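Local structure of ArsR family transcriptional regulator (Comamonas testosteroni, 6UVU) at residues V33-V38 / L105-L110; N41-R46 / V66-Q71; H49-S54 / T60-A65. The protein is an antimony-responsive transcriptional repressor of the ArsR family that probably binds DNA as a dimer through a winged helix-turn-helix domain. All coordinates share one frame; numbering follows the deposited sequence.

How the contacts relate
Contacts 1 and 3 are buried and wholly apolar across their segments, whereas contact 2 lies at the surface and adds a guanidinium group to its hydrophobic pair. Contact 1 joins the first and last helices of the chain, 26-39 and 102-121, and the other two contacts are nested within the chain it closes. Contacts 2 and 3 share helix 42-54, and their centres are about 9 Å apart; Ala63 of segment 60-65 packs against the backbone of Met68 to Pro70. Contact 1 is joined to contact 2 by Arg44, probably hydrogen-bonded to the carbonyls of Lys37 and Val38, and to contact 3 by Leu108 on Ala52. All three contacts touch the second subunit.

Contact 1 (V33-V38 / L105-L110); sequences VVLFKV and LRMLEL
Met107 reaches out of helix 102-121 to meet Leu35 and Phe36 of helix 26-39, and its side chain accounts for the whole contact. The backbones stand well apart, with 8.5 Å between the CA atoms of Leu35 and Met107. From the start the chain heads for the other helix: CB of Met107 lies loosely beside one methyl of Leu35, 4.3 Å from CD1. With CG anti to the backbone N (chi1 -164°), the next carbon continues outward and approaches CE1 of Phe36. Bends at the second and third torsions then turn the sulfur and methyl along the ring. SD comes within 3.8 Å of Phe36 CE1, a Met-aromatic contact in which the sulfur stands 60° off the ring normal, neither squarely over the ring nor in its plane. The terminal CE touches both residues, from directions about a right angle apart. It rests against Phe36 at 3.6 Å from CZ, and it also meets the second methyl of Leu35, at 3.9 Å from CD2. The thioether chain crosses the phenylalanine side chain at about a right angle and meets the ring obliquely, at CE1 and CZ. All three residues are buried, and the contact is purely apolar. In the fold, Met107 joins the first long helix of the winged-helix domain to the last, while its neighbour Leu108 packs on helix 42-54. The second subunit completes the surroundings: its Leu114 packs on Leu35 and its Leu39 on Phe36, so the methionine contact is continuous with the dimer interface.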
ATOM      1  N   VAL B  33       8.563  -0.547  -2.385  1.00 24.73           N
ATOM      2  CA  VAL B  33       7.804  -0.864  -3.594  1.00 25.36           C
ATOM      3  C   VAL B  33       7.436  -2.345  -3.622  1.00 24.28           C
ATOM      4  O   VAL B  33       6.331  -2.724  -4.035  1.00 21.73           O
ATOM      5  CB  VAL B  33       8.611  -0.445  -4.842  1.00 26.66           C
ATOM      6  CG1 VAL B  33       8.133  -1.166  -6.074  1.00 24.72           C
ATOM      7  CG2 VAL B  33       8.515   1.070  -5.055  1.00 28.72           C
ATOM      8  N   VAL B  34       8.354  -3.203  -3.172  1.00 23.60           N
ATOM      9  CA  VAL B  34       8.068  -4.635  -3.107  1.00 23.75           C
ATOM     10  C   VAL B  34       6.919  -4.912  -2.141  1.00 22.17           C
ATOM     11  O   VAL B  34       6.047  -5.748  -2.415  1.00 18.74           O
ATOM     12  CB  VAL B  34       9.349  -5.415  -2.735  1.00 26.28           C
ATOM     13  CG1 VAL B  34       9.061  -6.895  -2.541  1.00 25.99           C
ATOM     14  CG2 VAL B  34      10.417  -5.223  -3.814  1.00 27.85           C
ATOM     15  N   LEU B  35       6.879  -4.201  -1.012  1.00 22.48           N
ATOM     16  CA  LEU B  35       5.738  -4.315  -0.099  1.00 22.73           C
ATOM     17  C   LEU B  35       4.423  -4.029  -0.826  1.00 20.82           C
ATOM     18  O   LEU B  35       3.483  -4.833  -0.769  1.00 15.31           O
ATOM     19  CB  LEU B  35       5.930  -3.371   1.093  1.00 27.04           C
ATOM     20  CG  LEU B  35       4.745  -3.084   2.025  1.00 30.81           C
ATOM     21  CD1 LEU B  35       4.218  -4.364   2.663  1.00 34.85           C
ATOM     22  CD2 LEU B  35       5.145  -2.085   3.087  1.00 33.07           C
ATOM     23  N   PHE B  36       4.357  -2.907  -1.561  1.00 19.66           N
ATOM     24  CA  PHE B  36       3.114  -2.539  -2.232  1.00 19.37           C
ATOM     25  C   PHE B  36       2.757  -3.515  -3.355  1.00 20.79           C
ATOM     26  O   PHE B  36       1.569  -3.786  -3.584  1.00 17.94           O
ATOM     27  CB  PHE B  36       3.217  -1.113  -2.772  1.00 20.68           C
ATOM     28  CG  PHE B  36       3.144  -0.052  -1.708  1.00 22.43           C
ATOM     29  CD1 PHE B  36       1.983   0.130  -0.980  1.00 23.84           C
ATOM     30  CD2 PHE B  36       4.230   0.779  -1.456  1.00 24.22           C
ATOM     31  CE1 PHE B  36       1.904   1.114  -0.016  1.00 25.59           C
ATOM     32  CE2 PHE B  36       4.159   1.774  -0.480  1.00 26.95           C
ATOM     33  CZ  PHE B  36       2.991   1.941   0.238  1.00 24.75           C
ATOM     34  N   LYS B  37       3.763  -4.031  -4.095  1.00 21.23           N
ATOM     35  CA  LYS B  37       3.480  -5.017  -5.140  1.00 23.31           C
ATOM     36  C   LYS B  37       2.807  -6.262  -4.563  1.00 22.39           C
ATOM     37  O   LYS B  37       1.835  -6.772  -5.129  1.00 22.62           O
ATOM     38  CB  LYS B  37       4.759  -5.413  -5.889  1.00 25.37           C
ATOM     39  CG  LYS B  37       5.277  -4.384  -6.895  1.00 28.20           C
ATOM     40  CD  LYS B  37       6.497  -4.916  -7.651  1.00 33.43           C
ATOM     41  CE  LYS B  37       7.214  -3.801  -8.432  1.00 38.48           C
ATOM     42  NZ  LYS B  37       8.479  -4.315  -9.046  1.00 40.52           N
ATOM     43  N   VAL B  38       3.312  -6.764  -3.438  1.00 19.68           N
ATOM     44  CA  VAL B  38       2.685  -7.915  -2.794  1.00 19.81           C
ATOM     45  C   VAL B  38       1.229  -7.608  -2.430  1.00 20.01           C
ATOM     46  O   VAL B  38       0.321  -8.411  -2.681  1.00 21.11           O
ATOM     47  CB  VAL B  38       3.507  -8.340  -1.565  1.00 20.48           C
ATOM     48  CG1 VAL B  38       2.729  -9.334  -0.732  1.00 22.18           C
ATOM     49  CG2 VAL B  38       4.831  -8.929  -2.002  1.00 21.13           C
ATOM     50  N   LEU B 105       1.773  -6.541   7.578  1.00 23.07           N
ATOM     51  CA  LEU B 105       0.653  -6.508   8.511  1.00 24.50           C
ATOM     52  C   LEU B 105       0.205  -5.081   8.800  1.00 22.18           C
ATOM     53  O   LEU B 105      -0.990  -4.787   8.771  1.00 19.65           O
ATOM     54  CB  LEU B 105       1.021  -7.222   9.806  1.00 27.17           C
ATOM     55  CG  LEU B 105      -0.159  -7.389  10.748  1.00 29.43           C
ATOM     56  CD1 LEU B 105      -1.234  -8.252  10.091  1.00 29.46           C
ATOM     57  CD2 LEU B 105       0.319  -8.018  12.047  1.00 31.92           C
ATOM     58  N   ARG B 106       1.142  -4.182   9.102  1.00 22.64           N
ATOM     59  CA  ARG B 106       0.751  -2.794   9.342  1.00 22.67           C
ATOM     60  C   ARG B 106       0.109  -2.165   8.108  1.00 20.13           C
ATOM     61  O   ARG B 106      -0.821  -1.350   8.232  1.00 18.05           O
ATOM     62  CB  ARG B 106       1.955  -1.953   9.766  1.00 26.43           C
ATOM     63  CG  ARG B 106       3.009  -2.654  10.584  1.00 28.98           C
ATOM     64  CD  ARG B 106       3.466  -1.795  11.736  1.00 31.38           C
ATOM     65  NE  ARG B 106       3.926  -0.465  11.337  1.00 32.34           N
ATOM     66  CZ  ARG B 106       5.177  -0.027  11.497  1.00 39.26           C
ATOM     67  NH1 ARG B 106       6.098  -0.816  12.042  1.00 40.46           N
ATOM     68  NH2 ARG B 106       5.519   1.202  11.115  1.00 40.71           N
ATOM     69  N   MET B 107       0.584  -2.526   6.914  1.00 20.77           N
ATOM     70  CA  MET B 107       0.041  -1.942   5.689  1.00 21.72           C
ATOM     71  C   MET B 107      -1.355  -2.472   5.402  1.00 22.09           C
ATOM     72  O   MET B 107      -2.242  -1.711   4.986  1.00 20.42           O
ATOM     73  CB  MET B 107       0.986  -2.200   4.508  1.00 22.83           C
ATOM     74  CG  MET B 107       0.716  -1.307   3.266  1.00 25.63           C
ATOM     75  SD  MET B 107       0.790   0.500   3.519  1.00 28.89           S
ATOM     76  CE  MET B 107       2.567   0.746   3.612  1.00 28.02           C
ATOM     77  N   LEU B 108      -1.577  -3.772   5.635  1.00 20.54           N
ATOM     78  CA  LEU B 108      -2.933  -4.314   5.595  1.00 22.14           C
ATOM     79  C   LEU B 108      -3.835  -3.629   6.617  1.00 20.16           C
ATOM     80  O   LEU B 108      -4.963  -3.260   6.294  1.00 20.53           O
ATOM     81  CB  LEU B 108      -2.909  -5.831   5.825  1.00 21.31           C
ATOM     82  CG  LEU B 108      -4.188  -6.537   6.286  1.00 21.71           C
ATOM     83  CD1 LEU B 108      -5.221  -6.598   5.183  1.00 21.75           C
ATOM     84  CD2 LEU B 108      -3.896  -7.969   6.807  1.00 22.87           C
ATOM     85  N   GLU B 109      -3.356  -3.436   7.851  1.00 21.03           N
ATOM     86  CA  GLU B 109      -4.174  -2.789   8.875  1.00 23.30           C
ATOM     87  C   GLU B 109      -4.537  -1.364   8.475  1.00 22.59           C
ATOM     88  O   GLU B 109      -5.659  -0.906   8.727  1.00 21.16           O
ATOM     89  CB  GLU B 109      -3.447  -2.783  10.223  1.00 25.09           C
ATOM     90  CG  GLU B 109      -3.327  -4.153  10.908  1.00 29.16           C
ATOM     91  CD  GLU B 109      -2.533  -4.060  12.208  1.00 33.18           C
ATOM     92  OE1 GLU B 109      -2.107  -2.931  12.564  1.00 34.30           O
ATOM     93  OE2 GLU B 109      -2.345  -5.100  12.882  1.00 38.83           O
ATOM     94  N   LEU B 110      -3.590  -0.634   7.881  1.00 20.57           N
ATOM     95  CA  LEU B 110      -3.895   0.715   7.404  1.00 20.52           C
ATOM     96  C   LEU B 110      -4.974   0.674   6.336  1.00 21.01           C
ATOM     97  O   LEU B 110      -5.946   1.439   6.380  1.00 21.28           O
ATOM     98  CB  LEU B 110      -2.638   1.397   6.866  1.00 19.84           C
ATOM     99  CG  LEU B 110      -2.898   2.797   6.284  1.00 20.45           C
ATOM    100  CD1 LEU B 110      -3.495   3.726   7.347  1.00 19.65           C
ATOM    101  CD2 LEU B 110      -1.611   3.383   5.700  1.00 20.02           C
TER

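Contact 2 (N41-R46 / V66-Q71); sequences NDTRLR and VGMKPQ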
ATOM      1  N   ASN B  41      -2.948  -6.685  -5.078  1.00 19.83           N
ATOM      2  CA  ASN B  41      -3.747  -7.698  -5.759  1.00 21.03           C
ATOM      3  C   ASN B  41      -4.960  -8.049  -4.905  1.00 21.97           C
ATOM      4  O   ASN B  41      -4.826  -8.381  -3.726  1.00 21.22           O
ATOM      5  CB  ASN B  41      -2.932  -8.960  -6.047  1.00 22.00           C
ATOM      6  CG  ASN B  41      -3.760 -10.063  -6.687  1.00 23.64           C
ATOM      7  OD1 ASN B  41      -4.315 -10.916  -5.998  1.00 25.43           O
ATOM      8  ND2 ASN B  41      -3.835 -10.054  -8.013  1.00 23.08           N
ATOM      9  N   ASP B  42      -6.136  -7.957  -5.520  1.00 24.40           N
ATOM     10  CA  ASP B  42      -7.424  -8.265  -4.910  1.00 28.90           C
ATOM     11  C   ASP B  42      -7.400  -9.560  -4.094  1.00 25.26           C
ATOM     12  O   ASP B  42      -7.652  -9.563  -2.888  1.00 24.06           O
ATOM     13  CB  ASP B  42      -8.455  -8.351  -6.043  1.00 35.46           C
ATOM     14  CG  ASP B  42      -9.838  -7.961  -5.609  1.00 47.66           C
ATOM     15  OD1 ASP B  42     -10.502  -8.782  -4.931  1.00 59.74           O
ATOM     16  OD2 ASP B  42     -10.266  -6.833  -5.958  1.00 55.75           O
ATOM     17  N   THR B  43      -7.061 -10.665  -4.751  1.00 25.72           N
ATOM     18  CA  THR B  43      -7.119 -11.974  -4.111  1.00 26.77           C
ATOM     19  C   THR B  43      -6.088 -12.108  -2.999  1.00 23.20           C
ATOM     20  O   THR B  43      -6.402 -12.627  -1.922  1.00 24.71           O
ATOM     21  CB  THR B  43      -6.923 -13.061  -5.168  1.00 29.07           C
ATOM     22  OG1 THR B  43      -8.116 -13.144  -5.958  1.00 28.33           O
ATOM     23  CG2 THR B  43      -6.627 -14.409  -4.530  1.00 29.40           C
ATOM     24  N   ARG B  44      -4.855 -11.636  -3.231  1.00 22.32           N
ATOM     25  CA  ARG B  44      -3.825 -11.742  -2.199  1.00 20.67           C
ATOM     26  C   ARG B  44      -4.217 -10.972  -0.952  1.00 18.80           C
ATOM     27  O   ARG B  44      -3.936 -11.407   0.170  1.00 17.52           O
ATOM     28  CB  ARG B  44      -2.481 -11.222  -2.699  1.00 20.16           C
ATOM     29  CG  ARG B  44      -1.787 -12.105  -3.709  1.00 20.72           C
ATOM     30  CD  ARG B  44      -0.300 -11.837  -3.713  1.00 18.93           C
ATOM     31  NE  ARG B  44      -0.006 -10.569  -4.329  1.00 19.43           N
ATOM     32  CZ  ARG B  44       0.018 -10.351  -5.640  1.00 20.60           C
ATOM     33  NH1 ARG B  44      -0.251 -11.327  -6.499  1.00 22.10           N
ATOM     34  NH2 ARG B  44       0.292  -9.138  -6.090  1.00 18.52           N
ATOM     35  N   LEU B  45      -4.846  -9.813  -1.134  1.00 19.86           N
ATOM     36  CA  LEU B  45      -5.182  -8.960  -0.004  1.00 20.75           C
ATOM     37  C   LEU B  45      -6.282  -9.591   0.834  1.00 19.86           C
ATOM     38  O   LEU B  45      -6.240  -9.544   2.066  1.00 19.55           O
ATOM     39  CB  LEU B  45      -5.601  -7.576  -0.515  1.00 21.79           C
ATOM     40  CG  LEU B  45      -5.790  -6.483   0.543  1.00 24.09           C
ATOM     41  CD1 LEU B  45      -4.456  -6.141   1.197  1.00 27.21           C
ATOM     42  CD2 LEU B  45      -6.435  -5.203  -0.020  1.00 25.46           C
ATOM     43  N   ARG B  46      -7.283 -10.177   0.179  1.00 21.75           N
ATOM     44  CA  ARG B  46      -8.339 -10.878   0.902  1.00 21.93           C
ATOM     45  C   ARG B  46      -7.789 -12.099   1.622  1.00 19.48           C
ATOM     46  O   ARG B  46      -8.183 -12.378   2.758  1.00 19.44           O
ATOM     47  CB  ARG B  46      -9.455 -11.285  -0.063  1.00 22.93           C
ATOM     48  CG  ARG B  46     -10.181 -10.113  -0.709  1.00 24.21           C
ATOM     49  CD  ARG B  46     -11.399 -10.614  -1.453  1.00 26.32           C
ATOM     50  NE  ARG B  46     -12.442 -11.060  -0.537  1.00 26.81           N
ATOM     51  CZ  ARG B  46     -13.150 -12.172  -0.710  1.00 28.03           C
ATOM     52  NH1 ARG B  46     -12.902 -12.949  -1.756  1.00 27.51           N
ATOM     53  NH2 ARG B  46     -14.098 -12.515   0.160  1.00 26.02           N
ATOM     54  N   VAL B  66     -12.726 -17.301   1.630  1.00 26.72           N
ATOM     55  CA  VAL B  66     -12.827 -16.463   0.439  1.00 29.39           C
ATOM     56  C   VAL B  66     -13.606 -17.253  -0.605  1.00 33.39           C
ATOM     57  O   VAL B  66     -14.027 -18.387  -0.351  1.00 36.59           O
ATOM     58  CB  VAL B  66     -11.435 -16.047  -0.067  1.00 29.30           C
ATOM     59  CG1 VAL B  66     -10.695 -15.276   1.018  1.00 30.38           C
ATOM     60  CG2 VAL B  66     -10.614 -17.273  -0.486  1.00 29.25           C
ATOM     61  N   GLY B  67     -13.820 -16.688  -1.781  1.00 36.39           N
ATOM     62  CA  GLY B  67     -14.638 -17.452  -2.710  1.00 42.10           C
ATOM     63  C   GLY B  67     -13.891 -18.368  -3.661  1.00 42.34           C
ATOM     64  O   GLY B  67     -14.166 -18.325  -4.865  1.00 52.12           O
ATOM     65  N   MET B  68     -12.973 -19.210  -3.176  1.00 41.26           N
ATOM     66  CA  MET B  68     -11.984 -19.805  -4.075  1.00 37.96           C
ATOM     67  C   MET B  68     -11.787 -21.299  -3.828  1.00 36.63           C
ATOM     68  O   MET B  68     -12.178 -21.847  -2.797  1.00 35.87           O
ATOM     69  CB  MET B  68     -10.640 -19.084  -3.955  1.00 38.31           C
ATOM     70  CG  MET B  68     -10.705 -17.614  -4.306  1.00 40.88           C
ATOM     71  SD  MET B  68      -9.153 -16.774  -3.962  1.00 46.86           S
ATOM     72  CE  MET B  68      -8.017 -17.747  -4.953  1.00 48.05           C
ATOM     73  N   LYS B  69     -11.157 -21.957  -4.816  1.00 38.99           N
ATOM     74  CA  LYS B  69     -10.875 -23.386  -4.799  1.00 45.19           C
ATOM     75  C   LYS B  69      -9.577 -23.658  -4.044  1.00 42.06           C
ATOM     76  O   LYS B  69      -8.617 -22.896  -4.171  1.00 40.35           O
ATOM     77  CB  LYS B  69     -10.758 -23.923  -6.221  1.00 51.32           C
ATOM     78  CG  LYS B  69     -12.019 -23.761  -7.038  1.00 56.40           C
ATOM     79  CD  LYS B  69     -11.711 -23.616  -8.523  1.00 59.31           C
ATOM     80  CE  LYS B  69     -13.001 -23.445  -9.306  1.00 64.78           C
ATOM     81  NZ  LYS B  69     -14.004 -24.492  -8.930  1.00 63.78           N
ATOM     82  N   PRO B  70      -9.512 -24.744  -3.271  1.00 41.65           N
ATOM     83  CA  PRO B  70      -8.301 -24.987  -2.470  1.00 43.35           C
ATOM     84  C   PRO B  70      -7.024 -25.012  -3.288  1.00 41.96           C
ATOM     85  O   PRO B  70      -5.991 -24.516  -2.823  1.00 38.50           O
ATOM     86  CB  PRO B  70      -8.579 -26.349  -1.817  1.00 44.03           C
ATOM     87  CG  PRO B  70     -10.063 -26.476  -1.829  1.00 46.96           C
ATOM     88  CD  PRO B  70     -10.514 -25.805  -3.091  1.00 45.19           C
ATOM     89  N   GLN B  71      -7.063 -25.554  -4.506  1.00 45.96           N
ATOM     90  CA  GLN B  71      -5.821 -25.729  -5.260  1.00 49.84           C
ATOM     91  C   GLN B  71      -5.223 -24.388  -5.674  1.00 47.80           C
ATOM     92  O   GLN B  71      -4.005 -24.190  -5.576  1.00 42.49           O
ATOM     93  CB  GLN B  71      -6.057 -26.621  -6.479  1.00 53.27           C
ATOM     94  CG  GLN B  71      -5.466 -28.019  -6.327  1.00 56.79           C
ATOM     95  CD  GLN B  71      -3.998 -27.995  -5.892  1.00 56.44           C
ATOM     96  OE1 GLN B  71      -3.182 -27.262  -6.456  1.00 57.11           O
ATOM     97  NE2 GLN B  71      -3.665 -28.795  -4.880  1.00 51.45           N
TER
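Thr43 and Met68 meet because their torsions aim a methyl and a thioether at each other. In Thr43, CG2 is anti to the backbone N (chi1 -73°, measured to OG1); in Met68 the chain runs extended through chi2 and bends only at chi3 (57°). The two side chains therefore reach each other tip to tip, with Thr43 CG2 3.5 Å from Met68 SD, and the methionine methyl CE is almost as close. One turn further along, Arg46 slides past Val66 in the opposite direction. Its guanidinium brings NH1 to 3.8 Å from Val66 CB, one face lies over CG1 near the rim, and the edge faces Gly67 N. The strongest polar partner of this group is on another chain: NE donates to the carbonyl of Ile24 of the second subunit. Asn41 N-caps helix 42-54, its OD1 taking the N-H of Arg44 at 2.9 Å. Gly67 is the centre of an inverse gamma turn in the linker from helix 59-65 to helix 70-82, the turn of the helix-turn-helix. The contact thus sets the start of helix 42-54 against that turn, while Gln76 and Val73 of helix 70-82 pack on Thr43 and Met68 respectively.

Contact 3 (H49-S54 / T60-A65); sequences HALARS and TDLAAA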
ATOM      1  N   HIS B  49      -5.974 -10.787   4.695  1.00 16.66           N
ATOM      2  CA  HIS B  49      -6.893 -10.392   5.748  1.00 16.16           C
ATOM      3  C   HIS B  49      -7.496 -11.612   6.447  1.00 16.27           C
ATOM      4  O   HIS B  49      -7.559 -11.655   7.678  1.00 13.78           O
ATOM      5  CB  HIS B  49      -7.998  -9.498   5.186  1.00 15.74           C
ATOM      6  CG  HIS B  49      -8.893  -8.943   6.254  1.00 14.92           C
ATOM      7  ND1 HIS B  49     -10.209  -8.602   6.030  1.00 15.61           N
ATOM      8  CD2 HIS B  49      -8.644  -8.656   7.553  1.00 14.31           C
ATOM      9  CE1 HIS B  49     -10.736  -8.137   7.151  1.00 13.94           C
ATOM     10  NE2 HIS B  49      -9.806  -8.158   8.089  1.00 13.34           N
ATOM     11  N   ALA B  50      -7.968 -12.596   5.675  1.00 17.76           N
ATOM     12  CA  ALA B  50      -8.526 -13.814   6.266  1.00 18.96           C
ATOM     13  C   ALA B  50      -7.512 -14.515   7.167  1.00 22.08           C
ATOM     14  O   ALA B  50      -7.878 -15.059   8.214  1.00 20.97           O
ATOM     15  CB  ALA B  50      -9.005 -14.763   5.166  1.00 18.95           C
ATOM     16  N   LEU B  51      -6.227 -14.497   6.786  1.00 23.68           N
ATOM     17  CA  LEU B  51      -5.176 -15.038   7.646  1.00 21.90           C
ATOM     18  C   LEU B  51      -4.959 -14.177   8.881  1.00 20.34           C
ATOM     19  O   LEU B  51      -4.708 -14.698   9.973  1.00 20.26           O
ATOM     20  CB  LEU B  51      -3.871 -15.147   6.876  1.00 22.79           C
ATOM     21  CG  LEU B  51      -3.839 -16.199   5.789  1.00 24.62           C
ATOM     22  CD1 LEU B  51      -2.628 -15.952   4.903  1.00 26.12           C
ATOM     23  CD2 LEU B  51      -3.774 -17.580   6.442  1.00 25.37           C
ATOM     24  N   ALA B  52      -5.022 -12.853   8.722  1.00 21.03           N
ATOM     25  CA  ALA B  52      -4.796 -11.955   9.849  1.00 22.21           C
ATOM     26  C   ALA B  52      -5.927 -12.043  10.865  1.00 25.89           C
ATOM     27  O   ALA B  52      -5.683 -11.922  12.071  1.00 25.80           O
ATOM     28  CB  ALA B  52      -4.642 -10.509   9.352  1.00 22.02           C
ATOM     29  N   ARG B  53      -7.176 -12.198  10.393  1.00 29.00           N
ATOM     30  CA  ARG B  53      -8.326 -12.311  11.297  1.00 30.77           C
ATOM     31  C   ARG B  53      -8.200 -13.532  12.196  1.00 32.28           C
ATOM     32  O   ARG B  53      -8.384 -13.451  13.415  1.00 33.40           O
ATOM     33  CB  ARG B  53      -9.637 -12.434  10.516  1.00 31.38           C
ATOM     34  CG  ARG B  53     -10.009 -11.272   9.661  1.00 33.89           C
ATOM     35  CD  ARG B  53     -11.441 -11.401   9.131  1.00 34.92           C
ATOM     36  NE  ARG B  53     -12.445 -11.116  10.157  1.00 35.79           N
ATOM     37  CZ  ARG B  53     -13.443 -11.934  10.474  1.00 38.08           C
ATOM     38  NH1 ARG B  53     -13.587 -13.095   9.841  1.00 34.34           N
ATOM     39  NH2 ARG B  53     -14.298 -11.587  11.420  1.00 37.39           N
ATOM     40  N   SER B  54      -7.925 -14.677  11.590  1.00 34.03           N
ATOM     41  CA  SER B  54      -7.909 -15.974  12.253  1.00 38.13           C
ATOM     42  C   SER B  54      -6.592 -16.283  12.944  1.00 35.26           C
ATOM     43  O   SER B  54      -6.535 -17.230  13.735  1.00 36.02           O
ATOM     44  CB  SER B  54      -8.173 -17.076  11.238  1.00 41.84           C
ATOM     45  OG  SER B  54      -7.054 -17.163  10.369  1.00 45.23           O
ATOM     46  N   THR B  60      -7.902 -25.385   3.259  1.00 28.08           N
ATOM     47  CA  THR B  60      -9.324 -25.705   3.125  1.00 30.33           C
ATOM     48  C   THR B  60     -10.212 -24.671   3.818  1.00 29.28           C
ATOM     49  O   THR B  60     -11.232 -24.238   3.267  1.00 30.68           O
ATOM     50  CB  THR B  60      -9.588 -27.107   3.686  1.00 30.84           C
ATOM     51  OG1 THR B  60      -9.262 -28.075   2.684  1.00 36.18           O
ATOM     52  CG2 THR B  60     -11.043 -27.270   4.126  1.00 31.08           C
ATOM     53  N   ASP B  61      -9.860 -24.292   5.043  1.00 29.56           N
ATOM     54  CA  ASP B  61     -10.608 -23.250   5.736  1.00 30.47           C
ATOM     55  C   ASP B  61     -10.424 -21.906   5.045  1.00 30.07           C
ATOM     56  O   ASP B  61     -11.394 -21.174   4.815  1.00 30.37           O
ATOM     57  CB  ASP B  61     -10.155 -23.167   7.194  1.00 32.32           C
ATOM     58  CG  ASP B  61     -10.412 -24.455   7.965  1.00 33.32           C
ATOM     59  OD1 ASP B  61     -11.162 -25.324   7.466  1.00 33.72           O
ATOM     60  OD2 ASP B  61      -9.852 -24.591   9.073  1.00 33.51           O
ATOM     61  N   LEU B  62      -9.179 -21.570   4.701  1.00 29.99           N
ATOM     62  CA  LEU B  62      -8.910 -20.297   4.047  1.00 30.12           C
ATOM     63  C   LEU B  62      -9.629 -20.197   2.704  1.00 27.17           C
ATOM     64  O   LEU B  62     -10.256 -19.175   2.403  1.00 25.73           O
ATOM     65  CB  LEU B  62      -7.404 -20.114   3.893  1.00 33.56           C
ATOM     66  CG  LEU B  62      -6.970 -18.874   3.132  1.00 38.78           C
ATOM     67  CD1 LEU B  62      -7.626 -17.629   3.706  1.00 41.38           C
ATOM     68  CD2 LEU B  62      -5.468 -18.750   3.175  1.00 41.69           C
ATOM     69  N   ALA B  63      -9.589 -21.261   1.900  1.00 29.56           N
ATOM     70  CA  ALA B  63     -10.292 -21.244   0.620  1.00 29.01           C
ATOM     71  C   ALA B  63     -11.802 -21.149   0.805  1.00 28.41           C
ATOM     72  O   ALA B  63     -12.491 -20.539  -0.024  1.00 26.82           O
ATOM     73  CB  ALA B  63      -9.939 -22.489  -0.198  1.00 30.19           C
ATOM     74  N   ALA B  64     -12.342 -21.740   1.877  1.00 27.21           N
ATOM     75  CA  ALA B  64     -13.762 -21.555   2.159  1.00 26.47           C
ATOM     76  C   ALA B  64     -14.054 -20.114   2.541  1.00 24.41           C
ATOM     77  O   ALA B  64     -15.055 -19.550   2.091  1.00 25.94           O
ATOM     78  CB  ALA B  64     -14.228 -22.503   3.264  1.00 25.91           C
ATOM     79  N   ALA B  65     -13.186 -19.504   3.360  1.00 24.16           N
ATOM     80  CA  ALA B  65     -13.406 -18.135   3.825  1.00 25.54           C
ATOM     81  C   ALA B  65     -13.549 -17.159   2.666  1.00 25.51           C
ATOM     82  O   ALA B  65     -14.399 -16.267   2.708  1.00 24.87           O
ATOM     83  CB  ALA B  65     -12.268 -17.695   4.746  1.00 26.93           C
TER
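The carbonyl oxygen of Ala50, whose methyl bears on Leu62, is held by two donors from the end of its own helix. Ser54 OG donates to it at 3.1 Å, in the carbonyl plane and on a lone pair, with a C=O...OG angle of 143°; Ser54 N adds a long, weak backbone bond. The serine hydroxyl is in turn bonded to Gly56 N, so it ties the last turn of helix 42-54 to the chain just beyond it. Across the contact everything is apolar. Leu62 carries it: chi1 of 176° carries the branch toward helix 42-54, and chi2 of 52° turns the two methyls to separate partners. CD1 presses on the methyl of Ala50 at 3.5 Å from CB, tighter than usual for two carbons. CD2 goes to Leu51 instead, 3.9 Å from that residue's CD2 and nearly as close to its CG. The two leucines cross at about a right angle, the branched end of Leu51 reaching over to Leu62 although its CB does not aim there directly. Ala65, one turn after Leu62, touches the Ala50 methyl more loosely, 4.4 Å from CB to CB. With a small residue at position 50, the nearest CA atoms, those of Ala50 and Leu62, come to 6.9 Å. The short helical segments cross steeply, with their directions well past perpendicular. This is the packing of the first helix of the helix-turn-helix, 59-65, on helix 42-54. Leu77 of helix 70-82 touches both leucines, Val73 adds to Leu62, and Ile99 of strand 94-99 lies on Leu51, while Leu23 of the second subunit covers Ala50.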